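Local coordinates for protein elastinolytic metalloprotease (Pseudoalteromonas sp. CF6-2, PDB 6IK4) that probably acts as a zinc-dependent endopeptidase of the M23 family, of which this chain is the metalloprotease part, cleaving elastin and bacterial peptidoglycan, at residues P47-A52 and Y78-L83. Residues are numbered along the deposited sequence; the frame is centred on the assembly and turned at random.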
loop_
_atom_site.group_PDB
_atom_site.type_symbol
_atom_site.label_atom_id
_atom_site.label_comp_id
_atom_site.label_asym_id
_atom_site.label_seq_id
_atom_site.Cartn_x
_atom_site.Cartn_y
_atom_site.Cartn_z
ATOM N N PRO A 47 -7.696 -4.988 9.692
ATOM C CA PRO A 47 -7.362 -6.266 9.057
ATOM C C PRO A 47 -5.860 -6.506 8.980
ATOM O O PRO A 47 -5.040 -5.614 9.199
ATOM C CB PRO A 47 -7.946 -6.116 7.649
ATOM C CG PRO A 47 -7.778 -4.641 7.374
ATOM C CD PRO A 47 -8.116 -3.983 8.698
ATOM N N TRP A 48 -5.519 -7.746 8.630
ATOM C CA TRP A 48 -4.153 -8.090 8.275
ATOM C C TRP A 48 -3.882 -7.693 6.829
ATOM O O TRP A 48 -4.786 -7.703 5.979
ATOM C CB TRP A 48 -3.902 -9.590 8.477
ATOM C CG TRP A 48 -4.024 -9.995 9.926
ATOM C CD1 TRP A 48 -5.177 -10.271 10.602
ATOM C CD2 TRP A 48 -2.960 -10.124 10.879
ATOM N NE1 TRP A 48 -4.898 -10.570 11.917
ATOM C CE2 TRP A 48 -3.543 -10.490 12.113
ATOM C CE3 TRP A 48 -1.571 -9.965 10.810
ATOM C CZ2 TRP A 48 -2.783 -10.706 13.268
ATOM C CZ3 TRP A 48 -0.814 -10.174 11.966
ATOM C CH2 TRP A 48 -1.424 -10.546 13.174
ATOM N N VAL A 49 -2.625 -7.334 6.562
ATOM C CA VAL A 49 -2.171 -6.851 5.258
ATOM C C VAL A 49 -1.302 -7.937 4.637
ATOM O O VAL A 49 -0.390 -8.452 5.297
ATOM C CB VAL A 49 -1.387 -5.532 5.398
ATOM C CG1 VAL A 49 -0.936 -5.010 4.036
ATOM C CG2 VAL A 49 -2.230 -4.464 6.106
ATOM N N GLN A 50 -1.578 -8.289 3.379
ATOM C CA GLN A 50 -0.838 -9.336 2.677
ATOM C C GLN A 50 0.295 -8.732 1.852
ATOM O O GLN A 50 0.158 -7.645 1.287
ATOM C CB GLN A 50 -1.758 -10.131 1.743
ATOM C CG GLN A 50 -2.884 -10.871 2.461
ATOM C CD GLN A 50 -3.893 -11.467 1.505
ATOM O OE1 GLN A 50 -3.622 -11.628 0.309
ATOM N NE2 GLN A 50 -5.070 -11.798 2.026
ATOM N N ALA A 51 1.414 -9.456 1.771
ATOM C CA ALA A 51 2.496 -9.051 0.877
ATOM C C ALA A 51 2.001 -9.008 -0.567
ATOM O O ALA A 51 1.432 -9.988 -1.071
ATOM C CB ALA A 51 3.683 -10.016 0.995
ATOM N N ALA A 52 2.227 -7.867 -1.234
ATOM C CA ALA A 52 1.817 -7.674 -2.624
ATOM C C ALA A 52 2.611 -8.539 -3.598
ATOM O O ALA A 52 2.190 -8.690 -4.751
ATOM C CB ALA A 52 1.975 -6.198 -3.021
ATOM N N TYR A 78 3.492 1.103 5.768
ATOM C CA TYR A 78 3.650 1.961 6.933
ATOM C C TYR A 78 2.302 2.122 7.645
ATOM O O TYR A 78 1.240 1.869 7.067
ATOM C CB TYR A 78 4.249 3.334 6.535
ATOM C CG TYR A 78 4.592 4.203 7.727
ATOM C CD1 TYR A 78 5.579 3.819 8.629
ATOM C CD2 TYR A 78 3.908 5.387 7.973
ATOM C CE1 TYR A 78 5.888 4.605 9.745
ATOM C CE2 TYR A 78 4.213 6.176 9.081
ATOM C CZ TYR A 78 5.199 5.774 9.962
ATOM O OH TYR A 78 5.498 6.559 11.071
ATOM N N HIS A 79 2.374 2.502 8.932
ATOM C CA HIS A 79 1.236 2.512 9.873
ATOM C C HIS A 79 0.840 1.100 10.310
ATOM O O HIS A 79 -0.343 0.818 10.499
ATOM C CB HIS A 79 -0.000 3.233 9.314
ATOM C CG HIS A 79 0.252 4.618 8.814
ATOM N ND1 HIS A 79 0.871 5.589 9.572
ATOM C CD2 HIS A 79 -0.085 5.210 7.642
ATOM C CE1 HIS A 79 0.921 6.715 8.879
ATOM N NE2 HIS A 79 0.352 6.512 7.704
ATOM N N MET A 80 1.823 0.220 10.512
ATOM C CA MET A 80 1.572 -1.192 10.768
ATOM C C MET A 80 1.626 -1.516 12.260
ATOM O O MET A 80 2.136 -0.747 13.080
ATOM C CB MET A 80 2.602 -2.066 10.028
ATOM C CG MET A 80 2.615 -1.893 8.508
ATOM S SD MET A 80 1.065 -2.481 7.803
ATOM C CE MET A 80 1.166 -4.248 8.075
ATOM N N SER A 81 1.118 -2.706 12.593
ATOM C CA SER A 81 1.262 -3.283 13.924
ATOM C C SER A 81 1.348 -4.799 13.790
ATOM O O SER A 81 1.114 -5.366 12.717
ATOM C CB SER A 81 0.099 -2.881 14.837
ATOM O OG SER A 81 -1.090 -3.566 14.471
ATOM N N ASN A 82 1.699 -5.457 14.895
ATOM C CA ASN A 82 1.753 -6.922 14.947
ATOM C C ASN A 82 2.586 -7.497 13.807
ATOM O O ASN A 82 2.193 -8.476 13.165
ATOM C CB ASN A 82 0.353 -7.537 14.912
ATOM C CG ASN A 82 -0.546 -7.008 16.008
ATOM O OD1 ASN A 82 -1.333 -6.082 15.794
ATOM N ND2 ASN A 82 -0.432 -7.593 17.194
ATOM N N LEU A 83 3.734 -6.878 13.540
ATOM C CA LEU A 83 4.567 -7.321 12.426
ATOM C C LEU A 83 5.077 -8.734 12.680
ATOM O O LEU A 83 5.411 -9.093 13.808
ATOM C CB LEU A 83 5.736 -6.355 12.219
ATOM C CG LEU A 83 5.402 -4.973 11.638
ATOM C CD1 LEU A 83 6.672 -4.163 11.428
ATOM C CD2 LEU A 83 4.598 -5.095 10.328
#
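Val49 and Met80 make the buried half of this contact, which is purely apolar. The terminal methyl of Met80 does the touching, with CE 3.9 Å from Val49 CB and equally near Val49 CG2. Met80 gets there by folding: its chain bends at both chi2 and chi3, which swings SD and CE round to the valine. CG1 of Val49 lies anti to the backbone N, leaving CG2 as the branch beside the methionine methyl. Met80 also packs on Val119 of strand 119-125.

Nearer the surface, Trp48 meets Asn82 through the six-membered part of the indole. Its CZ3 lies 3.7 Å from the backbone Asn82 O, an oblique approach to the ring, and CH2 is 3.9 Å from Asn82 CB. The two side chains cross at about a right angle, with ring and amide planes 51° apart. Arg99 of strand 96-100 touches both residues.

Within 78-83, Ser81 OG donates to Asn82 OD1 over 2.9 Å, the donor tilted 31° from the carbonyl plane, which should limit rotation of the amide.

Strands 48-50 and 73-81 do not pair directly; both run antiparallel to strand 96-100, which lies between them, and backbone CA atoms of Val49 and Met80 are 8.7 Å apart. Such packing across an intervening strand belongs to the antiparallel beta-sheet core of M23 peptidases. Here it adjoins His79, which directly precedes Met80 and is predicted to be catalytic; the His79 ring meets that of His118 beside the zinc site of His21, Asp34 and His120.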